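Local coordinates for protein aspartate carbamoyltransferase (Leishmania major, PDB 7K46) that probably catalyses the transfer of a carbamoyl group from carbamoyl phosphate to L-aspartate, an early step of pyrimidine synthesis, at residues 81-86 and 104-109; 147-152 and 181-186; 174-179 and 237-242. One frame throughout, in Å; residues are numbered along the deposited sequence.

Contact 1 (81-86 and 104-109); sequences VNFKVE and DSYSDV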
loop_
_atom_site.group_PDB
_atom_site.type_symbol
_atom_site.label_atom_id
_atom_site.label_comp_id
_atom_site.label_asym_id
_atom_site.label_seq_id
_atom_site.Cartn_x
_atom_site.Cartn_y
_atom_site.Cartn_z
ATOM N N VAL A 81 -0.455 3.835 -6.591
ATOM C CA VAL A 81 0.183 4.603 -5.530
ATOM C C VAL A 81 -0.892 4.979 -4.519
ATOM O O VAL A 81 -1.912 5.569 -4.891
ATOM C CB VAL A 81 0.868 5.865 -6.087
ATOM C CG1 VAL A 81 1.364 6.763 -4.936
ATOM C CG2 VAL A 81 2.026 5.476 -7.023
ATOM N N ASN A 82 -0.664 4.647 -3.249
ATOM C CA ASN A 82 -1.593 5.024 -2.190
ATOM C C ASN A 82 -1.421 6.494 -1.828
ATOM O O ASN A 82 -0.337 7.065 -1.961
ATOM C CB ASN A 82 -1.366 4.173 -0.938
ATOM C CG ASN A 82 -1.174 2.706 -1.254
ATOM O OD1 ASN A 82 -1.986 2.096 -1.952
ATOM N ND2 ASN A 82 -0.088 2.130 -0.743
ATOM N N PHE A 83 -2.502 7.109 -1.349
ATOM C CA PHE A 83 -2.443 8.488 -0.865
ATOM C C PHE A 83 -3.358 8.580 0.352
ATOM O O PHE A 83 -4.581 8.639 0.207
ATOM C CB PHE A 83 -2.857 9.474 -1.947
ATOM C CG PHE A 83 -2.480 10.894 -1.649
ATOM C CD1 PHE A 83 -3.246 11.666 -0.777
ATOM C CD2 PHE A 83 -1.365 11.468 -2.247
ATOM C CE1 PHE A 83 -2.904 12.978 -0.509
ATOM C CE2 PHE A 83 -1.018 12.784 -1.986
ATOM C CZ PHE A 83 -1.785 13.541 -1.113
ATOM N N LYS A 84 -2.760 8.592 1.539
ATOM C CA LYS A 84 -3.526 8.662 2.778
ATOM C C LYS A 84 -4.147 10.042 2.928
ATOM O O LYS A 84 -3.442 11.059 2.887
ATOM C CB LYS A 84 -2.627 8.355 3.974
ATOM N N VAL A 85 -5.467 10.081 3.092
ATOM C CA VAL A 85 -6.123 11.333 3.437
ATOM C C VAL A 85 -5.643 11.768 4.814
ATOM O O VAL A 85 -5.649 10.980 5.769
ATOM C CB VAL A 85 -7.649 11.165 3.379
ATOM C CG1 VAL A 85 -8.334 12.414 3.903
ATOM C CG2 VAL A 85 -8.093 10.851 1.947
ATOM N N GLU A 86 -5.200 13.018 4.919
ATOM C CA GLU A 86 -4.562 13.494 6.149
ATOM C C GLU A 86 -5.531 14.196 7.099
ATOM O O GLU A 86 -5.266 14.304 8.300
ATOM C CB GLU A 86 -3.402 14.433 5.807
ATOM C CG GLU A 86 -2.283 13.770 5.009
ATOM C CD GLU A 86 -1.103 14.698 4.781
ATOM O OE1 GLU A 86 -1.259 15.921 4.990
ATOM O OE2 GLU A 86 -0.022 14.209 4.399
ATOM N N ASP A 104 -2.611 14.652 -9.550
ATOM C CA ASP A 104 -2.393 14.833 -10.986
ATOM C C ASP A 104 -0.935 15.077 -11.334
ATOM O O ASP A 104 -0.563 14.983 -12.513
ATOM C CB ASP A 104 -3.202 16.015 -11.529
ATOM C CG ASP A 104 -4.623 15.653 -11.879
ATOM O OD1 ASP A 104 -4.895 14.500 -12.279
ATOM O OD2 ASP A 104 -5.481 16.548 -11.761
ATOM N N SER A 105 -0.110 15.447 -10.355
ATOM C CA SER A 105 1.288 15.694 -10.662
ATOM C C SER A 105 2.016 14.414 -11.060
ATOM O O SER A 105 3.044 14.480 -11.740
ATOM C CB SER A 105 1.975 16.362 -9.472
ATOM O OG SER A 105 2.171 15.428 -8.421
ATOM N N TYR A 106 1.505 13.248 -10.674
ATOM C CA TYR A 106 2.218 12.019 -10.982
ATOM C C TYR A 106 1.326 10.883 -11.478
ATOM O O TYR A 106 1.864 9.830 -11.843
ATOM C CB TYR A 106 3.020 11.562 -9.739
ATOM C CG TYR A 106 2.116 11.167 -8.608
ATOM C CD1 TYR A 106 1.533 9.900 -8.579
ATOM C CD2 TYR A 106 1.800 12.067 -7.590
ATOM C CE1 TYR A 106 0.667 9.524 -7.565
ATOM C CE2 TYR A 106 0.924 11.701 -6.562
ATOM C CZ TYR A 106 0.359 10.424 -6.567
ATOM O OH TYR A 106 -0.513 10.027 -5.572
ATOM N N SER A 107 -0.001 11.047 -11.507
ATOM C CA SER A 107 -0.940 9.966 -11.803
ATOM C C SER A 107 -1.454 10.043 -13.239
ATOM O O SER A 107 -1.448 11.102 -13.873
ATOM C CB SER A 107 -2.157 10.000 -10.862
ATOM O OG SER A 107 -1.805 9.908 -9.492
ATOM N N ASP A 108 -1.938 8.898 -13.727
ATOM C CA ASP A 108 -2.679 8.816 -14.982
ATOM C C ASP A 108 -4.184 8.697 -14.781
ATOM O O ASP A 108 -4.945 9.060 -15.679
ATOM C CB ASP A 108 -2.205 7.614 -15.803
ATOM C CG ASP A 108 -0.762 7.747 -16.233
ATOM O OD1 ASP A 108 -0.500 8.384 -17.281
ATOM O OD2 ASP A 108 0.107 7.247 -15.494
ATOM N N VAL A 109 -4.625 8.155 -13.653
ATOM C CA VAL A 109 -6.049 8.008 -13.373
ATOM C C VAL A 109 -6.235 8.118 -11.867
ATOM O O VAL A 109 -5.403 7.639 -11.088
ATOM C CB VAL A 109 -6.622 6.681 -13.940
ATOM C CG1 VAL A 109 -5.960 5.455 -13.299
ATOM C CG2 VAL A 109 -8.162 6.627 -13.780
#
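The hydroxyl end of Y106 meets V81 and F83 together. OH of Y106 lies 3.8 Å from CG1 of V81. The same OH of Y106 is 3.7 Å from CD2 of F83, and CE1 of Y106 also touches V81, at 3.9 Å from its CG1. V81 and Y106 reach for each other from opposite directions, the methyl arriving obliquely at the phenol ring; F83 comes in at a slant, and the phenol oxygen stands oblique to its ring as well. Conformation sets up this meeting. In V81 the CG1 methyl lies anti to the backbone N (chi1 172°), which directs it at the phenol, while CB of V81 follows at 4.0 Å from CE1 of Y106. Y106 holds CG between its own backbone N and carbonyl carbon (chi1 66°) and sends the ring across to the loop 81-86. No hydrogen bond joins the two segments. The phenol OH instead bonds to T55 OG1 on strand 53-58, the strand that also touches V81 and F83 and lies between strands 79-80 and 109-113 in the parallel sheet of the carbamoyl-phosphate domain. T99, T102 and L103 of helix 96-104 also touch F83. A second subunit borders the site: its S67 packs on Y106, its S63 on F83, and its R75 bonds to Y106 O and forms a salt bridge with D108. Chemically, then, Y106 plays two parts: its CE1 and OH pack on apolar carbons of V81 and F83, while the buried OH also hydrogen-bonds to T55 of the inner strand 53-58, which probably limits rotation of the phenol beside the subunit interface.

Contact 2 (147-152 and 181-186); sequences LDILTI and KLLAHN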
loop_
_atom_site.group_PDB
_atom_site.type_symbol
_atom_site.label_atom_id
_atom_site.label_comp_id
_atom_site.label_asym_id
_atom_site.label_seq_id
_atom_site.Cartn_x
_atom_site.Cartn_y
_atom_site.Cartn_z
ATOM N N LEU A 147 -21.184 -3.431 -12.922
ATOM C CA LEU A 147 -20.902 -4.819 -12.563
ATOM C C LEU A 147 -22.180 -5.595 -12.251
ATOM O O LEU A 147 -22.239 -6.805 -12.505
ATOM C CB LEU A 147 -19.921 -4.890 -11.378
ATOM C CG LEU A 147 -20.384 -4.751 -9.926
ATOM C CD1 LEU A 147 -20.842 -6.097 -9.349
ATOM C CD2 LEU A 147 -19.232 -4.187 -9.076
ATOM N N ASP A 148 -23.198 -4.934 -11.682
ATOM C CA ASP A 148 -24.472 -5.615 -11.461
ATOM C C ASP A 148 -25.089 -6.040 -12.788
ATOM O O ASP A 148 -25.605 -7.159 -12.920
ATOM C CB ASP A 148 -25.446 -4.708 -10.696
ATOM C CG ASP A 148 -25.026 -4.456 -9.242
ATOM O OD1 ASP A 148 -24.129 -5.157 -8.714
ATOM O OD2 ASP A 148 -25.607 -3.531 -8.627
ATOM N N ILE A 149 -25.046 -5.156 -13.786
ATOM C CA ILE A 149 -25.585 -5.491 -15.105
ATOM C C ILE A 149 -24.797 -6.632 -15.729
ATOM O O ILE A 149 -25.372 -7.568 -16.300
ATOM C CB ILE A 149 -25.582 -4.252 -16.017
ATOM C CG1 ILE A 149 -26.593 -3.221 -15.520
ATOM C CG2 ILE A 149 -25.863 -4.640 -17.460
ATOM C CD1 ILE A 149 -26.520 -1.947 -16.314
ATOM N N LEU A 150 -23.463 -6.557 -15.656
ATOM C CA LEU A 150 -22.628 -7.640 -16.179
ATOM C C LEU A 150 -22.966 -8.974 -15.521
ATOM O O LEU A 150 -23.039 -10.007 -16.200
ATOM C CB LEU A 150 -21.150 -7.314 -15.972
ATOM C CG LEU A 150 -20.153 -8.434 -16.294
ATOM C CD1 LEU A 150 -20.284 -8.913 -17.753
ATOM C CD2 LEU A 150 -18.742 -7.946 -16.009
ATOM N N THR A 151 -23.161 -8.971 -14.201
ATOM C CA THR A 151 -23.476 -10.206 -13.488
ATOM C C THR A 151 -24.759 -10.825 -14.021
ATOM O O THR A 151 -24.810 -12.026 -14.305
ATOM C CB THR A 151 -23.593 -9.935 -11.987
ATOM O OG1 THR A 151 -22.350 -9.402 -11.497
ATOM C CG2 THR A 151 -23.898 -11.246 -11.228
ATOM N N ILE A 152 -25.809 -10.016 -14.170
ATOM C CA ILE A 152 -27.063 -10.541 -14.705
ATOM C C ILE A 152 -26.830 -11.120 -16.092
ATOM O O ILE A 152 -27.207 -12.263 -16.381
ATOM C CB ILE A 152 -28.141 -9.445 -14.726
ATOM C CG1 ILE A 152 -28.451 -8.970 -13.308
ATOM C CG2 ILE A 152 -29.414 -9.960 -15.397
ATOM C CD1 ILE A 152 -29.307 -7.723 -13.262
ATOM N N LYS A 181 -32.990 3.321 -12.354
ATOM C CA LYS A 181 -33.019 4.262 -13.475
ATOM C C LYS A 181 -32.226 3.721 -14.657
ATOM O O LYS A 181 -32.681 3.783 -15.805
ATOM C CB LYS A 181 -32.457 5.618 -13.055
ATOM C CG LYS A 181 -33.286 6.392 -12.046
ATOM C CD LYS A 181 -32.513 7.645 -11.662
ATOM C CE LYS A 181 -33.168 8.397 -10.538
ATOM N NZ LYS A 181 -32.393 9.634 -10.243
ATOM N N LEU A 182 -31.041 3.168 -14.387
ATOM C CA LEU A 182 -30.193 2.657 -15.457
ATOM C C LEU A 182 -30.844 1.473 -16.162
ATOM O O LEU A 182 -30.820 1.386 -17.397
ATOM C CB LEU A 182 -28.833 2.261 -14.884
ATOM C CG LEU A 182 -27.764 1.914 -15.912
ATOM C CD1 LEU A 182 -27.374 3.175 -16.654
ATOM C CD2 LEU A 182 -26.559 1.290 -15.234
ATOM N N LEU A 183 -31.424 0.549 -15.392
ATOM C CA LEU A 183 -32.038 -0.635 -15.988
ATOM C C LEU A 183 -33.238 -0.249 -16.851
ATOM O O LEU A 183 -33.381 -0.720 -17.985
ATOM C CB LEU A 183 -32.454 -1.621 -14.890
ATOM C CG LEU A 183 -31.345 -2.368 -14.137
ATOM C CD1 LEU A 183 -31.887 -3.220 -12.988
ATOM C CD2 LEU A 183 -30.561 -3.238 -15.107
ATOM N N ALA A 184 -34.113 0.617 -16.322
ATOM C CA ALA A 184 -35.321 1.000 -17.050
ATOM C C ALA A 184 -34.996 1.815 -18.294
ATOM O O ALA A 184 -35.741 1.765 -19.276
ATOM C CB ALA A 184 -36.259 1.795 -16.140
ATOM N N HIS A 185 -33.908 2.581 -18.266
ATOM C CA HIS A 185 -33.561 3.396 -19.420
ATOM C C HIS A 185 -32.973 2.570 -20.552
ATOM O O HIS A 185 -33.160 2.920 -21.723
ATOM C CB HIS A 185 -32.558 4.488 -19.031
ATOM C CG HIS A 185 -32.340 5.505 -20.108
ATOM N ND1 HIS A 185 -33.348 6.324 -20.570
ATOM C CD2 HIS A 185 -31.236 5.825 -20.824
ATOM C CE1 HIS A 185 -32.872 7.112 -21.519
ATOM N NE2 HIS A 185 -31.592 6.831 -21.690
ATOM N N ASN A 186 -32.264 1.485 -20.233
ATOM C CA ASN A 186 -31.423 0.821 -21.218
ATOM C C ASN A 186 -31.866 -0.583 -21.601
ATOM O O ASN A 186 -31.346 -1.118 -22.587
ATOM C CB ASN A 186 -29.974 0.751 -20.716
ATOM C CG ASN A 186 -29.304 2.110 -20.681
ATOM O OD1 ASN A 186 -29.052 2.712 -21.727
ATOM N ND2 ASN A 186 -28.999 2.598 -19.472
#
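I149 on helix 142-156 points its side chain at helix 174-186 and meets two consecutive leucines, L182 and L183, with different atoms. The tight part is at its tip: CD1 of I149 lies 3.4 Å from CD2 of L182, closer than two carbons usually pack, and 4.1 Å from CG of L182. CD1 continues the extended chain of I149 (chi2 175°), which carries the methyl outward, toward L182, and the two side chains cross at about a right angle. The second meeting is easier, with CG1 of I149 at 4.0 Å from CD2 of L183 as these side chains slide past each other in opposite directions. Farther along, I152 also faces the partner helix but approaches no nearer than 5.0 Å, so the packing slackens on that side. H185, on the other hand, lies on the exposed side of its helix, where its ND1 bonds to D213. T151 and N186 each find a polar partner within their own helix: T151 OG1 and T151 N reach L147 O from opposite faces of its carbonyl plane, the hydroxyl at 2.8 Å, while N186 ND2 turns back to L182 O at 3.0 Å. I30 of helix 23-41 and F187 add further cover around I149. Segment 147-152 belongs to the carbamoyl-phosphate-binding part of the chain and 181-186 to the aspartate/ornithine-binding part, so this helix-to-helix seam joins the two halves, an arrangement consistent with the two-domain transcarbamoylase fold.

Contact 3 (174-179 and 237-242); sequences RTVHSL and VLYATR
Helix 174-186 packs here on strand 237-240 of the five-stranded parallel sheet in the Rossmann-like aspartate/ornithine-binding domain, a helix-on-sheet contact of an alpha/beta fold. Strand 237-240 lies between strands 163-167 and 284-286, and Y239 and T241, two residues apart along the chain, both point toward the helix. L179 meets the tyrosine ring: its CD2 methyl sits over one face of Y239, 4.0 Å from the centroid and only 16° off the ring normal, a CH-pi interaction displaced slightly toward the rim at CZ. With CG of L179 anti to its backbone N (chi1 -180°), the leucine reaches toward the tyrosine, which approaches from the opposite direction. V176, about one helical turn earlier, uses CG2 instead. That methyl stands oblique to the same ring, a looser 4.5 Å from CE1 of Y239, and L166 of the neighbouring strand 163-167 adds to the packing round V176. The polar ends are engaged elsewhere, Y239 OH with D148 on helix 142-156 and T241 OG1 with the carbonyl oxygen of I167. With that hydroxyl bonded to the strand next door, T241 gives its methyl to the helix, and its CG2 meets CG2 of V176 at 3.8 Å.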
loop_
_atom_site.group_PDB
_atom_site.type_symbol
_atom_site.label_atom_id
_atom_site.label_comp_id
_atom_site.label_asym_id
_atom_site.label_seq_id
_atom_site.Cartn_x
_atom_site.Cartn_y
_atom_site.Cartn_z
ATOM N N ARG A 174 -30.024 5.082 -2.139
ATOM C CA ARG A 174 -29.955 5.878 -3.360
ATOM C C ARG A 174 -29.159 5.177 -4.454
ATOM O O ARG A 174 -29.367 5.472 -5.634
ATOM C CB ARG A 174 -29.356 7.263 -3.071
ATOM C CG ARG A 174 -30.213 8.130 -2.148
ATOM C CD ARG A 174 -29.702 9.578 -2.090
ATOM N NE ARG A 174 -29.905 10.287 -3.349
ATOM C CZ ARG A 174 -29.578 11.555 -3.559
ATOM N NH1 ARG A 174 -29.045 12.298 -2.602
ATOM N NH2 ARG A 174 -29.790 12.089 -4.761
ATOM N N THR A 175 -28.241 4.273 -4.096
ATOM C CA THR A 175 -27.524 3.540 -5.133
ATOM C C THR A 175 -28.475 2.634 -5.910
ATOM O O THR A 175 -28.344 2.481 -7.135
ATOM C CB THR A 175 -26.377 2.746 -4.504
ATOM O OG1 THR A 175 -25.485 3.662 -3.852
ATOM C CG2 THR A 175 -25.610 1.985 -5.571
ATOM N N VAL A 176 -29.470 2.062 -5.218
ATOM C CA VAL A 176 -30.491 1.264 -5.893
ATOM C C VAL A 176 -31.415 2.139 -6.740
ATOM O O VAL A 176 -31.905 1.692 -7.786
ATOM C CB VAL A 176 -31.278 0.431 -4.860
ATOM C CG1 VAL A 176 -32.380 -0.367 -5.538
ATOM C CG2 VAL A 176 -30.337 -0.518 -4.151
ATOM N N HIS A 177 -31.687 3.381 -6.314
ATOM C CA HIS A 177 -32.398 4.315 -7.190
ATOM C C HIS A 177 -31.706 4.419 -8.539
ATOM O O HIS A 177 -32.350 4.358 -9.592
ATOM C CB HIS A 177 -32.471 5.718 -6.584
ATOM C CG HIS A 177 -33.113 5.792 -5.237
ATOM N ND1 HIS A 177 -33.178 6.971 -4.524
ATOM C CD2 HIS A 177 -33.708 4.849 -4.467
ATOM C CE1 HIS A 177 -33.790 6.752 -3.371
ATOM N NE2 HIS A 177 -34.113 5.471 -3.309
ATOM N N SER A 178 -30.382 4.607 -8.514
ATOM C CA SER A 178 -29.606 4.733 -9.742
ATOM C C SER A 178 -29.650 3.449 -10.563
ATOM O O SER A 178 -29.744 3.492 -11.798
ATOM C CB SER A 178 -28.160 5.103 -9.397
ATOM O OG SER A 178 -27.371 5.265 -10.562
ATOM N N LEU A 179 -29.571 2.295 -9.894
ATOM C CA LEU A 179 -29.635 1.026 -10.613
ATOM C C LEU A 179 -30.967 0.876 -11.338
ATOM O O LEU A 179 -31.006 0.479 -12.509
ATOM C CB LEU A 179 -29.404 -0.147 -9.653
ATOM C CG LEU A 179 -29.449 -1.537 -10.315
ATOM C CD1 LEU A 179 -28.318 -1.715 -11.330
ATOM C CD2 LEU A 179 -29.442 -2.651 -9.286
ATOM N N VAL A 237 -34.192 -12.435 -11.105
ATOM C CA VAL A 237 -33.169 -11.880 -10.220
ATOM C C VAL A 237 -33.843 -11.445 -8.925
ATOM O O VAL A 237 -34.827 -10.696 -8.954
ATOM C CB VAL A 237 -32.438 -10.682 -10.864
ATOM C CG1 VAL A 237 -31.397 -10.087 -9.886
ATOM C CG2 VAL A 237 -31.775 -11.099 -12.172
ATOM N N LEU A 238 -33.322 -11.922 -7.793
ATOM C CA LEU A 238 -33.617 -11.354 -6.479
ATOM C C LEU A 238 -32.392 -10.555 -6.058
ATOM O O LEU A 238 -31.344 -11.137 -5.768
ATOM C CB LEU A 238 -33.918 -12.441 -5.454
ATOM C CG LEU A 238 -35.112 -13.346 -5.739
ATOM C CD1 LEU A 238 -35.263 -14.389 -4.624
ATOM C CD2 LEU A 238 -36.378 -12.485 -5.878
ATOM N N TYR A 239 -32.520 -9.231 -6.022
ATOM C CA TYR A 239 -31.403 -8.335 -5.711
ATOM C C TYR A 239 -31.646 -7.787 -4.309
ATOM O O TYR A 239 -32.495 -6.915 -4.110
ATOM C CB TYR A 239 -31.279 -7.229 -6.763
ATOM C CG TYR A 239 -30.041 -6.340 -6.646
ATOM C CD1 TYR A 239 -30.005 -5.278 -5.750
ATOM C CD2 TYR A 239 -28.933 -6.549 -7.455
ATOM C CE1 TYR A 239 -28.887 -4.456 -5.643
ATOM C CE2 TYR A 239 -27.798 -5.736 -7.351
ATOM C CZ TYR A 239 -27.786 -4.693 -6.452
ATOM O OH TYR A 239 -26.685 -3.887 -6.359
ATOM N N ALA A 240 -30.904 -8.310 -3.338
ATOM C CA ALA A 240 -31.072 -7.958 -1.937
ATOM C C ALA A 240 -30.074 -6.883 -1.515
ATOM O O ALA A 240 -28.967 -6.781 -2.053
ATOM C CB ALA A 240 -30.902 -9.194 -1.050
ATOM N N THR A 241 -30.474 -6.081 -0.529
ATOM C CA THR A 241 -29.600 -5.064 0.037
ATOM C C THR A 241 -29.765 -5.061 1.552
ATOM O O THR A 241 -30.737 -5.592 2.098
ATOM C CB THR A 241 -29.895 -3.651 -0.515
ATOM O OG1 THR A 241 -31.243 -3.286 -0.195
ATOM C CG2 THR A 241 -29.695 -3.596 -2.032
ATOM N N ARG A 242 -28.810 -4.420 2.211
ATOM C CA ARG A 242 -28.720 -4.395 3.665
ATOM C C ARG A 242 -29.632 -3.319 4.253
ATOM O O ARG A 242 -29.593 -2.163 3.819
ATOM C CB ARG A 242 -27.267 -4.125 4.062
ATOM C CG ARG A 242 -26.874 -4.616 5.428
ATOM C CD ARG A 242 -25.479 -4.132 5.787
ATOM N NE ARG A 242 -25.514 -2.777 6.313
ATOM C CZ ARG A 242 -24.738 -2.340 7.294
ATOM N NH1 ARG A 242 -23.835 -3.124 7.863
ATOM N NH2 ARG A 242 -24.883 -1.091 7.729
#

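From the N terminus, contact 1 comes first: it closes the excursion from strand 79-80 through helix 96-104 back to strand 109-113, and is complete before the others begin. Contacts 2 and 3 then cross, their segments alternating as 147-152, 174-179, 181-186 and 237-242. Both use helix 174-186, which contact 2 ties to helix 142-156 and contact 3 to strand 237-240. They also touch directly: the D148-Y239 pair joins them, and I152 packs on V237. Contact 1 stands apart, its centre about 31 Å from each of theirs, beside the first sheet, where a second subunit packs.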